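PDB 6VSS: arginase, mitochondrial from Medicago truncatula, which catalyses the manganese-dependent hydrolysis of L-arginine to urea and L-ornithine, and also splits agmatine into urea and putrescine. Local coordinates for residues S65-P70 / T114-V119; V137-V142 / V166-S171; I162-V167 / A205-G210; A177-H182 / A213-Q218. One frame throughout, in Å; residues are numbered along the deposited sequence.

Interaction 1: S65-P70 / T114-V119; sequences SLLGVP and TNVGDV
On one face of this pair of parallel strands, the hydroxyl of S65 lies along T114, with OG 3.7 Å from T114 CG2, while each hydroxyl finds its own partner elsewhere: S65 OG on T63 O, T114 OG1 on K50. Further along this face the isobutyl group of L67, its CG anti to the backbone N, leans across the gap so that CD1 comes 4.3 Å from V116 CG1 and 4.4 Å from V119 CG2; branched apolar residues suit a surface roofed by helices 25-57 and 131-146.

The other face is more polar. N115 turns its amide back toward L66, OD1 resting 3.7 Å from L66 CB and binding a water at 2.6 Å, which also takes a weak bond from G68 N. D118 swings its carboxylate over G68, with OD1 3.2 Å from G68 CA; any CB on G68 would collide with that oxygen, which a salt bridge ties to R89 of helix 84-92.

The backbone register slips by one residue between L66 and L67. There L66 O accepts two N-H groups, V116 N at 2.9 Å and G117 N at 3.3 Å, and G117 has a phi of 152°, which a side chain would not tolerate. Such a doubled grip marks a beta bulge, set here in the edge pair of the parallel sheet of the arginase alpha/beta/alpha fold.

Interaction 2: V137-V142 / V166-S171; sequences VISESV and VVRAVS
Helices 137-142 and 166-171 run in broadly the same direction at 46°, their axes 8.2 Å apart, close enough to bring the CA atoms of S139 and A169 within 4.9 Å. Small residues make that approach possible. The methyl of A169 presses onto the backbone of the other helix, with CB 3.4 Å from S139 O, a contact that the single methyl of an alanine allows.

V142 fills the groove beside it. Its CB and CG1 both rest against the A169 methyl, while CG2, beside its own backbone N, reaches V166 CG1 at 3.9 Å; the two valines cross at about a right angle, so branch meets branch. Beyond them V142 CG1 meets V170 CG2 at 4.2 Å, and I138 CG2 extends the apolar seam to V166 CG2.

The polar end belongs to R168. CG stands anti to the backbone N and the chain bends at chi3 (60°), laying the guanidinium edge against S139. NH2 at 3.0 Å and NE at 3.2 Å both donate to S139 OG, which lies almost in the guanidinium plane. The same hydroxyl is hydrogen-bonded to P165 O, so it joins the arginine to the first turn of the arginine's own helix. A leucine at R168 would lose both N-H donors and would probably leave S139 OG less firmly fixed between the helices.

V142 and I138 also rest on strand 63-69, and V166 on Y265 of strand 264-269: this is helix-helix packing within one of the helical layers that cover the parallel sheet of the arginase fold.

Interaction 3: I162-V167 / A205-G210; sequences ISFPVV and ARIMEG
R206 begins its course over an aromatic face. Its CB sits 3.5 Å from the centroid of the F164 ring and 17° off the ring normal, a CH-pi contact displaced slightly toward the rim, nearest CD1. CG is placed anti to the carbonyl carbon, and the bends at chi2 and chi3 then carry CD and NE away from the phenylalanine, so that the guanidinium ends up almost perpendicular to the ring, at 84°. There it turns back on its own helix. NE donates to E209 OE2 at 2.9 Å in a nearly straight bond, and NH2 donates to E209 OE1 at 2.9 Å, on its syn lone pair, a side-on salt bridge with one oxygen for each nitrogen. At the tip, NH1 binds Y197 O and NH2 also binds H191 O, while the ring of Y197 adds a cation-pi contact. An arginine, with several donors on one flat group, is suited to this many-sided task.

H191 and Y197 belong to the loop between strand 178-183 and helix 203-209, where Y190 binds L-ornithine and E194 to N196 are thought to bind substrate. Helix 203-209 packs beside helix 163-174 on one side of the arginase parallel sheet, consistent with R206 linking that loop to the helical layer.

I207 seals the apolar side below. Its CG1 lies 3.8 Å from F164 CA, and CD1 reaches V167 CB at 4.0 Å, crossing the valine at about a right angle, with CG2 the same 4.0 Å from V167 CG1. One turn earlier, S163 sends OG to D309, close to the manganese ligand H160.

Interaction 4: A177-H182 / A213-Q218; sequences AVDILH and ARRLVQ
D179 OD1 is gripped three times: by R214 NE at 3.0 Å, by R215 N at 3.1 Å and weakly by R214 NH2. R214 meets the carboxylate side-on, the two planes only 8° apart, and NH2 completes the salt bridge with OD2 at 2.8 Å; OD2 also takes G258 N. R215 N instead approaches OD1 from above the carboxylate plane, so the aspartate stands in for a backbone acceptor where the chain turns its corner at R214. An alanine at D179 would remove both oxygens and would probably loosen this bulged corner while leaving R214 without its counter-charge.

Beyond the bulge, parallel pairing is regular within the beta-alpha-beta unit of strand 178-183, helix 203-209 and strand 213-221. I180 and L216 lie side by side under that helix, I180 CG2 3.9 Å from L216 CD1, while I180 CD1 meets the small A213 CB at 3.7 Å.

L216 CD1 also touches H182 CB. The imidazole edge receives Q218 NE2 at ND1, 3.0 Å away, in a bond bent to 134°, the amide being held from outside as well, OE1 by T239 and NE2 by P187 O. With ND1 accepting, NE2 of H182 is likely to carry the proton and donate it in the hydrogen bond to OD2 of D184, which bridges both manganese ions, making H182 a second-shell residue.

From the N terminus, interaction 1 closes first, returning strand 113-118 to strand 63-69 at one edge of the sheet. Interaction 2 follows in series and lays helix 131-146 against helix 163-174; V119 and V69 of interaction 1 touch S141 and I138 of that first helix. Interaction 3 starts where interaction 2 ends, sharing V166 and V167, and passes from helix 163-174 to helix 203-209. Interaction 4 crosses interaction 3, their segments alternating along the chain, and joins the strands that precede and follow helix 203-209 in the chain, whose I207 and M208 pack on A213. Interactions 1 and 4, centres about 23 Å apart, thus belong to one sheet, with the helices of interactions 2 and 3 spanning between.

Interaction 1: S65-P70 / T114-V119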
loop_
_atom_site.group_PDB
_atom_site.type_symbol
_atom_site.label_atom_id
_atom_site.label_comp_id
_atom_site.label_asym_id
_atom_site.label_seq_id
_atom_site.Cartn_x
_atom_site.Cartn_y
_atom_site.Cartn_z
ATOM N N SER B 65 1.330 -8.123 33.515
ATOM C CA SER B 65 -0.115 -8.380 33.321
ATOM C C SER B 65 -0.717 -7.293 32.428
ATOM O O SER B 65 -0.669 -6.077 32.806
ATOM C CB SER B 65 -0.769 -8.462 34.661
ATOM O OG SER B 65 -0.010 -9.377 35.434
ATOM N N LEU B 66 -1.136 -7.696 31.211
ATOM C CA LEU B 66 -1.600 -6.749 30.192
ATOM C C LEU B 66 -2.979 -6.263 30.602
ATOM O O LEU B 66 -3.896 -7.061 30.722
ATOM C CB LEU B 66 -1.610 -7.434 28.828
ATOM C CG LEU B 66 -0.294 -8.088 28.451
ATOM C CD1 LEU B 66 -0.254 -8.487 26.979
ATOM C CD2 LEU B 66 0.825 -7.146 28.754
ATOM N N LEU B 67 -3.113 -4.958 30.735
ATOM C CA LEU B 67 -4.405 -4.234 30.836
ATOM C C LEU B 67 -4.491 -3.253 29.674
ATOM O O LEU B 67 -3.646 -2.334 29.598
ATOM C CB LEU B 67 -4.465 -3.562 32.220
ATOM C CG LEU B 67 -5.753 -2.827 32.539
ATOM C CD1 LEU B 67 -6.833 -3.814 32.963
ATOM C CD2 LEU B 67 -5.529 -1.779 33.617
ATOM N N GLY B 68 -5.401 -3.524 28.740
ATOM C CA GLY B 68 -5.795 -2.644 27.640
ATOM C C GLY B 68 -6.638 -1.475 28.125
ATOM O O GLY B 68 -7.571 -1.668 28.975
ATOM N N VAL B 69 -6.286 -0.285 27.620
ATOM C CA VAL B 69 -7.107 0.949 27.765
ATOM C C VAL B 69 -7.247 1.530 26.363
ATOM O O VAL B 69 -6.430 2.359 25.948
ATOM C CB VAL B 69 -6.468 1.902 28.783
ATOM C CG1 VAL B 69 -7.377 3.082 29.052
ATOM C CG2 VAL B 69 -6.087 1.177 30.069
ATOM N N PRO B 70 -8.236 0.986 25.598
ATOM C CA PRO B 70 -8.509 1.379 24.214
ATOM C C PRO B 70 -9.246 2.730 24.124
ATOM O O PRO B 70 -10.394 2.757 23.877
ATOM C CB PRO B 70 -9.380 0.228 23.719
ATOM C CG PRO B 70 -10.128 -0.205 24.982
ATOM C CD PRO B 70 -9.094 -0.119 26.070
ATOM N N THR B 114 1.053 -12.326 31.110
ATOM C CA THR B 114 -0.330 -12.806 31.078
ATOM C C THR B 114 -1.231 -11.652 30.625
ATOM O O THR B 114 -0.953 -10.496 30.981
ATOM C CB THR B 114 -0.646 -13.417 32.450
ATOM O OG1 THR B 114 -1.840 -14.166 32.325
ATOM C CG2 THR B 114 -0.911 -12.400 33.524
ATOM N N ASN B 115 -2.352 -11.980 29.996
ATOM C CA ASN B 115 -3.385 -10.987 29.621
ATOM C C ASN B 115 -4.438 -10.910 30.722
ATOM O O ASN B 115 -4.952 -11.940 31.079
ATOM C CB ASN B 115 -4.048 -11.347 28.301
ATOM C CG ASN B 115 -5.001 -10.256 27.852
ATOM O OD1 ASN B 115 -4.805 -9.063 28.127
ATOM N ND2 ASN B 115 -6.061 -10.649 27.184
ATOM N N VAL B 116 -4.792 -9.731 31.190
ATOM C CA VAL B 116 -5.959 -9.538 32.091
ATOM C C VAL B 116 -7.138 -9.142 31.199
ATOM O O VAL B 116 -8.062 -9.943 31.064
ATOM C CB VAL B 116 -5.681 -8.494 33.183
ATOM C CG1 VAL B 116 -6.964 -8.029 33.867
ATOM C CG2 VAL B 116 -4.691 -9.007 34.215
ATOM N N GLY B 117 -7.031 -8.019 30.482
ATOM C CA GLY B 117 -8.017 -7.656 29.450
ATOM C C GLY B 117 -8.121 -6.160 29.250
ATOM O O GLY B 117 -7.200 -5.473 29.627
ATOM N N ASP B 118 -9.197 -5.711 28.608
ATOM C CA ASP B 118 -9.370 -4.341 28.138
ATOM C C ASP B 118 -10.442 -3.719 29.024
ATOM O O ASP B 118 -11.479 -4.351 29.236
ATOM C CB ASP B 118 -9.730 -4.311 26.652
ATOM C CG ASP B 118 -8.590 -4.657 25.725
ATOM O OD1 ASP B 118 -7.516 -4.991 26.204
ATOM O OD2 ASP B 118 -8.790 -4.571 24.524
ATOM N N VAL B 119 -10.175 -2.535 29.550
ATOM C CA VAL B 119 -11.242 -1.641 30.070
ATOM C C VAL B 119 -12.104 -1.222 28.880
ATOM O O VAL B 119 -11.579 -0.577 27.975
ATOM C CB VAL B 119 -10.687 -0.387 30.752
ATOM C CG1 VAL B 119 -11.832 0.533 31.201
ATOM C CG2 VAL B 119 -9.746 -0.748 31.897
HETATM O O HOH W 1 -4.877 -6.484 27.586
#

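Interaction 2: V137-V142 / V166-S171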
loop_
_atom_site.group_PDB
_atom_site.type_symbol
_atom_site.label_atom_id
_atom_site.label_comp_id
_atom_site.label_asym_id
_atom_site.label_seq_id
_atom_site.Cartn_x
_atom_site.Cartn_y
_atom_site.Cartn_z
ATOM N N VAL B 137 -11.970 5.388 36.541
ATOM C CA VAL B 137 -12.238 3.970 36.187
ATOM C C VAL B 137 -10.932 3.317 35.703
ATOM O O VAL B 137 -10.699 2.135 36.035
ATOM C CB VAL B 137 -13.357 3.856 35.132
ATOM C CG1 VAL B 137 -13.307 2.505 34.450
ATOM C CG2 VAL B 137 -14.735 4.113 35.738
ATOM N N ILE B 138 -10.085 4.046 34.980
ATOM C CA ILE B 138 -8.778 3.492 34.510
ATOM C C ILE B 138 -7.890 3.217 35.738
ATOM O O ILE B 138 -7.248 2.137 35.814
ATOM C CB ILE B 138 -8.124 4.454 33.512
ATOM C CG1 ILE B 138 -8.867 4.441 32.169
ATOM C CG2 ILE B 138 -6.667 4.105 33.329
ATOM C CD1 ILE B 138 -8.625 5.698 31.313
ATOM N N SER B 139 -7.881 4.133 36.703
ATOM C CA SER B 139 -7.083 3.992 37.959
ATOM C C SER B 139 -7.553 2.747 38.727
ATOM O O SER B 139 -6.690 1.990 39.226
ATOM C CB SER B 139 -7.161 5.222 38.850
ATOM O OG SER B 139 -6.561 6.349 38.228
ATOM N N GLU B 140 -8.872 2.611 38.939
ATOM C CA GLU B 140 -9.431 1.450 39.687
ATOM C C GLU B 140 -8.988 0.178 38.982
ATOM O O GLU B 140 -8.515 -0.728 39.651
ATOM C CB GLU B 140 -10.946 1.501 39.745
ATOM C CG GLU B 140 -11.493 2.661 40.546
ATOM C CD GLU B 140 -11.032 2.750 41.987
ATOM O OE1 GLU B 140 -10.766 1.694 42.588
ATOM O OE2 GLU B 140 -10.908 3.883 42.497
ATOM N N SER B 141 -9.066 0.138 37.649
ATOM C CA SER B 141 -8.604 -1.012 36.841
ATOM C C SER B 141 -7.166 -1.368 37.199
ATOM O O SER B 141 -6.906 -2.549 37.525
ATOM C CB SER B 141 -8.783 -0.754 35.387
ATOM O OG SER B 141 -10.183 -0.693 35.128
ATOM N N VAL B 142 -6.281 -0.385 37.194
ATOM C CA VAL B 142 -4.851 -0.600 37.550
ATOM C C VAL B 142 -4.759 -1.196 38.950
ATOM O O VAL B 142 -4.044 -2.167 39.098
ATOM C CB VAL B 142 -4.005 0.682 37.404
ATOM C CG1 VAL B 142 -2.590 0.444 37.884
ATOM C CG2 VAL B 142 -3.988 1.204 35.966
ATOM N N VAL B 166 -2.921 5.881 35.151
ATOM C CA VAL B 166 -2.137 4.660 35.479
ATOM C C VAL B 166 -1.115 5.027 36.561
ATOM O O VAL B 166 -1.031 4.332 37.567
ATOM C CB VAL B 166 -1.447 4.070 34.244
ATOM C CG1 VAL B 166 -0.686 2.810 34.582
ATOM C CG2 VAL B 166 -2.446 3.859 33.138
ATOM N N VAL B 167 -0.347 6.083 36.357
ATOM C CA VAL B 167 0.776 6.371 37.281
ATOM C C VAL B 167 0.188 6.871 38.612
ATOM O O VAL B 167 0.729 6.515 39.660
ATOM C CB VAL B 167 1.768 7.323 36.623
ATOM C CG1 VAL B 167 2.662 7.984 37.641
ATOM C CG2 VAL B 167 2.565 6.591 35.533
ATOM N N ARG B 168 -0.926 7.593 38.580
ATOM C CA ARG B 168 -1.614 8.035 39.818
ATOM C C ARG B 168 -1.971 6.801 40.656
ATOM O O ARG B 168 -1.824 6.812 41.929
ATOM C CB ARG B 168 -2.866 8.855 39.493
ATOM C CG ARG B 168 -3.724 9.119 40.723
ATOM C CD ARG B 168 -4.992 9.881 40.380
ATOM N NE ARG B 168 -5.880 9.204 39.434
ATOM C CZ ARG B 168 -6.885 9.793 38.805
ATOM N NH1 ARG B 168 -7.137 11.063 39.028
ATOM N NH2 ARG B 168 -7.649 9.129 37.962
ATOM N N ALA B 169 -2.523 5.796 39.981
ATOM C CA ALA B 169 -3.017 4.546 40.591
ATOM C C ALA B 169 -1.829 3.765 41.157
ATOM O O ALA B 169 -1.956 3.265 42.306
ATOM C CB ALA B 169 -3.749 3.756 39.567
ATOM N N VAL B 170 -0.716 3.687 40.418
ATOM C CA VAL B 170 0.489 2.970 40.909
ATOM C C VAL B 170 1.007 3.629 42.199
ATOM O O VAL B 170 1.243 2.926 43.182
ATOM C CB VAL B 170 1.583 2.915 39.850
ATOM C CG1 VAL B 170 2.834 2.357 40.465
ATOM C CG2 VAL B 170 1.162 2.085 38.632
ATOM N N SER B 171 1.178 4.937 42.170
ATOM C CA SER B 171 1.717 5.781 43.257
ATOM C C SER B 171 0.812 5.718 44.477
ATOM O O SER B 171 1.346 5.700 45.597
ATOM C CB SER B 171 1.851 7.206 42.817
ATOM O OG SER B 171 2.389 8.017 43.863
#

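Interaction 3: I162-V167 / A205-G210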
loop_
_atom_site.group_PDB
_atom_site.type_symbol
_atom_site.label_atom_id
_atom_site.label_comp_id
_atom_site.label_asym_id
_atom_site.label_seq_id
_atom_site.Cartn_x
_atom_site.Cartn_y
_atom_site.Cartn_z
ATOM N N ILE B 162 -3.467 8.233 29.024
ATOM C CA ILE B 162 -3.771 7.149 29.994
ATOM C C ILE B 162 -2.652 7.065 31.048
ATOM O O ILE B 162 -2.919 6.651 32.194
ATOM C CB ILE B 162 -4.016 5.818 29.251
ATOM C CG1 ILE B 162 -2.740 5.297 28.600
ATOM C CG2 ILE B 162 -5.146 5.929 28.241
ATOM C CD1 ILE B 162 -2.881 3.920 28.152
ATOM N N SER B 163 -1.441 7.498 30.756
ATOM C CA SER B 163 -0.309 7.300 31.698
ATOM C C SER B 163 -0.607 8.075 32.987
ATOM O O SER B 163 -0.234 7.603 34.048
ATOM C CB SER B 163 0.997 7.707 31.103
ATOM O OG SER B 163 1.394 6.875 30.019
ATOM N N PHE B 164 -1.333 9.200 32.907
ATOM C CA PHE B 164 -1.677 9.984 34.128
ATOM C C PHE B 164 -2.437 9.086 35.094
ATOM O O PHE B 164 -1.901 8.785 36.160
ATOM C CB PHE B 164 -2.394 11.299 33.842
ATOM C CG PHE B 164 -3.074 11.892 35.044
ATOM C CD1 PHE B 164 -2.375 12.139 36.224
ATOM C CD2 PHE B 164 -4.405 12.270 34.990
ATOM C CE1 PHE B 164 -3.009 12.715 37.334
ATOM C CE2 PHE B 164 -5.025 12.878 36.084
ATOM C CZ PHE B 164 -4.329 13.080 37.257
ATOM N N PRO B 165 -3.678 8.630 34.768
ATOM C CA PRO B 165 -4.439 7.754 35.661
ATOM C C PRO B 165 -3.745 6.436 36.046
ATOM O O PRO B 165 -3.958 5.952 37.183
ATOM C CB PRO B 165 -5.735 7.431 34.886
ATOM C CG PRO B 165 -5.540 7.983 33.480
ATOM C CD PRO B 165 -4.480 9.054 33.617
ATOM N N VAL B 166 -2.921 5.881 35.151
ATOM C CA VAL B 166 -2.137 4.660 35.479
ATOM C C VAL B 166 -1.115 5.027 36.561
ATOM O O VAL B 166 -1.031 4.332 37.567
ATOM C CB VAL B 166 -1.447 4.070 34.244
ATOM C CG1 VAL B 166 -0.686 2.810 34.582
ATOM C CG2 VAL B 166 -2.446 3.859 33.138
ATOM N N VAL B 167 -0.347 6.083 36.357
ATOM C CA VAL B 167 0.776 6.371 37.281
ATOM C C VAL B 167 0.188 6.871 38.612
ATOM O O VAL B 167 0.729 6.515 39.660
ATOM C CB VAL B 167 1.768 7.323 36.623
ATOM C CG1 VAL B 167 2.662 7.984 37.641
ATOM C CG2 VAL B 167 2.565 6.591 35.533
ATOM N N ALA B 205 2.453 16.609 32.751
ATOM C CA ALA B 205 2.136 17.806 33.569
ATOM C C ALA B 205 1.215 17.366 34.716
ATOM O O ALA B 205 1.520 17.687 35.855
ATOM C CB ALA B 205 1.542 18.891 32.709
ATOM N N ARG B 206 0.174 16.576 34.433
ATOM C CA ARG B 206 -0.749 16.060 35.479
ATOM C C ARG B 206 0.083 15.307 36.520
ATOM O O ARG B 206 -0.036 15.577 37.744
ATOM C CB ARG B 206 -1.825 15.188 34.833
ATOM C CG ARG B 206 -2.640 15.885 33.748
ATOM C CD ARG B 206 -3.497 17.035 34.247
ATOM N NE ARG B 206 -2.838 18.342 34.163
ATOM C CZ ARG B 206 -2.737 19.114 33.078
ATOM N NH1 ARG B 206 -3.235 18.751 31.903
ATOM N NH2 ARG B 206 -2.085 20.262 33.172
ATOM N N ILE B 207 0.962 14.427 36.054
ATOM C CA ILE B 207 1.690 13.485 36.946
ATOM C C ILE B 207 2.561 14.345 37.842
ATOM O O ILE B 207 2.401 14.262 39.059
ATOM C CB ILE B 207 2.474 12.438 36.135
ATOM C CG1 ILE B 207 1.556 11.367 35.544
ATOM C CG2 ILE B 207 3.586 11.836 36.950
ATOM C CD1 ILE B 207 2.177 10.602 34.361
ATOM N N MET B 208 3.422 15.155 37.231
ATOM C CA MET B 208 4.350 16.049 37.944
ATOM C C MET B 208 3.558 16.996 38.872
ATOM O O MET B 208 3.940 17.109 40.028
ATOM C CB MET B 208 5.206 16.853 36.960
ATOM C CG MET B 208 6.258 16.039 36.200
ATOM S SD MET B 208 6.963 14.569 37.020
ATOM C CE MET B 208 8.415 15.349 37.729
ATOM N N GLU B 209 2.486 17.643 38.403
ATOM C CA GLU B 209 1.643 18.516 39.258
ATOM C C GLU B 209 1.261 17.750 40.519
ATOM O O GLU B 209 1.244 18.382 41.549
ATOM C CB GLU B 209 0.334 18.946 38.588
ATOM C CG GLU B 209 0.524 19.955 37.490
ATOM C CD GLU B 209 -0.542 19.999 36.411
ATOM O OE1 GLU B 209 -0.325 20.726 35.415
ATOM O OE2 GLU B 209 -1.601 19.338 36.572
ATOM N N GLY B 210 0.890 16.468 40.393
ATOM C CA GLY B 210 0.395 15.607 41.483
ATOM C C GLY B 210 1.498 15.127 42.405
ATOM O O GLY B 210 1.172 14.483 43.422
#

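Interaction 4: A177-H182 / A213-Q218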
loop_
_atom_site.group_PDB
_atom_site.type_symbol
_atom_site.label_atom_id
_atom_site.label_comp_id
_atom_site.label_asym_id
_atom_site.label_seq_id
_atom_site.Cartn_x
_atom_site.Cartn_y
_atom_site.Cartn_z
ATOM N N ALA B 177 6.027 8.151 45.728
ATOM C CA ALA B 177 6.478 8.605 44.401
ATOM C C ALA B 177 7.166 7.437 43.682
ATOM O O ALA B 177 7.618 6.487 44.344
ATOM C CB ALA B 177 7.378 9.781 44.546
ATOM N N VAL B 178 7.192 7.472 42.367
ATOM C CA VAL B 178 7.956 6.495 41.566
ATOM C C VAL B 178 8.913 7.339 40.746
ATOM O O VAL B 178 8.666 8.562 40.635
ATOM C CB VAL B 178 7.017 5.615 40.696
ATOM C CG1 VAL B 178 6.066 4.827 41.557
ATOM C CG2 VAL B 178 6.222 6.415 39.684
ATOM N N ASP B 179 9.969 6.742 40.207
ATOM C CA ASP B 179 10.785 7.396 39.149
ATOM C C ASP B 179 10.222 6.895 37.832
ATOM O O ASP B 179 9.817 5.762 37.825
ATOM C CB ASP B 179 12.278 7.092 39.284
ATOM C CG ASP B 179 13.002 7.740 40.470
ATOM O OD1 ASP B 179 12.496 8.752 41.018
ATOM O OD2 ASP B 179 14.104 7.246 40.815
ATOM N N ILE B 180 10.255 7.707 36.776
ATOM C CA ILE B 180 9.724 7.328 35.446
ATOM C C ILE B 180 10.808 7.426 34.385
ATOM O O ILE B 180 11.541 8.400 34.323
ATOM C CB ILE B 180 8.497 8.157 35.067
ATOM C CG1 ILE B 180 7.382 8.047 36.109
ATOM C CG2 ILE B 180 8.042 7.795 33.648
ATOM C CD1 ILE B 180 6.198 8.881 35.785
ATOM N N LEU B 181 10.872 6.400 33.572
ATOM C CA LEU B 181 11.660 6.377 32.337
ATOM C C LEU B 181 10.617 6.433 31.243
ATOM O O LEU B 181 9.733 5.561 31.262
ATOM C CB LEU B 181 12.450 5.078 32.238
ATOM C CG LEU B 181 13.125 4.893 30.884
ATOM C CD1 LEU B 181 14.038 6.062 30.571
ATOM C CD2 LEU B 181 13.883 3.563 30.892
ATOM N N HIS B 182 10.670 7.484 30.425
ATOM C CA HIS B 182 9.606 7.847 29.474
ATOM C C HIS B 182 10.278 7.968 28.119
ATOM O O HIS B 182 11.151 8.849 27.971
ATOM C CB HIS B 182 8.895 9.089 29.988
ATOM C CG HIS B 182 8.052 9.809 28.978
ATOM N ND1 HIS B 182 7.943 11.195 28.965
ATOM C CD2 HIS B 182 7.226 9.350 28.014
ATOM C CE1 HIS B 182 7.072 11.544 28.037
ATOM N NE2 HIS B 182 6.642 10.425 27.423
ATOM N N ALA B 213 5.401 11.456 40.707
ATOM C CA ALA B 213 6.735 11.041 40.214
ATOM C C ALA B 213 7.806 11.968 40.793
ATOM O O ALA B 213 7.488 13.146 41.024
ATOM C CB ALA B 213 6.761 11.028 38.715
ATOM N N ARG B 214 9.004 11.434 41.052
ATOM C CA ARG B 214 10.177 12.237 41.492
ATOM C C ARG B 214 11.041 12.533 40.264
ATOM O O ARG B 214 10.912 13.597 39.725
ATOM C CB ARG B 214 10.922 11.491 42.592
ATOM C CG ARG B 214 12.182 12.188 43.082
ATOM C CD ARG B 214 12.840 11.338 44.149
ATOM N NE ARG B 214 13.332 10.110 43.547
ATOM C CZ ARG B 214 14.372 9.429 43.967
ATOM N NH1 ARG B 214 15.044 9.839 45.033
ATOM N NH2 ARG B 214 14.727 8.333 43.316
ATOM N N ARG B 215 11.830 11.576 39.807
ATOM C CA ARG B 215 12.569 11.683 38.544
ATOM C C ARG B 215 11.646 11.311 37.384
ATOM O O ARG B 215 10.697 10.505 37.554
ATOM C CB ARG B 215 13.806 10.802 38.625
ATOM C CG ARG B 215 14.756 11.241 39.736
ATOM C CD ARG B 215 16.047 10.460 39.707
ATOM N NE ARG B 215 16.758 10.668 38.464
ATOM C CZ ARG B 215 17.659 9.832 37.965
ATOM N NH1 ARG B 215 17.983 8.710 38.593
ATOM N NH2 ARG B 215 18.252 10.130 36.832
ATOM N N LEU B 216 11.815 12.026 36.294
ATOM C CA LEU B 216 11.164 11.727 35.006
ATOM C C LEU B 216 12.277 11.813 33.980
ATOM O O LEU B 216 12.737 12.913 33.695
ATOM C CB LEU B 216 10.068 12.748 34.740
ATOM C CG LEU B 216 9.512 12.796 33.314
ATOM C CD1 LEU B 216 9.112 11.419 32.812
ATOM C CD2 LEU B 216 8.327 13.761 33.286
ATOM N N VAL B 217 12.727 10.694 33.488
ATOM C CA VAL B 217 13.858 10.658 32.526
ATOM C C VAL B 217 13.259 10.444 31.151
ATOM O O VAL B 217 12.627 9.408 30.999
ATOM C CB VAL B 217 14.825 9.540 32.903
ATOM C CG1 VAL B 217 16.006 9.490 31.959
ATOM C CG2 VAL B 217 15.254 9.692 34.343
ATOM N N GLN B 218 13.377 11.432 30.262
ATOM C CA GLN B 218 12.690 11.418 28.952
ATOM C C GLN B 218 13.744 11.121 27.910
ATOM O O GLN B 218 14.788 11.795 27.907
ATOM C CB GLN B 218 12.001 12.752 28.663
ATOM C CG GLN B 218 11.102 13.215 29.805
ATOM C CD GLN B 218 10.120 14.285 29.371
ATOM O OE1 GLN B 218 10.500 15.370 28.914
ATOM N NE2 GLN B 218 8.841 13.970 29.459
#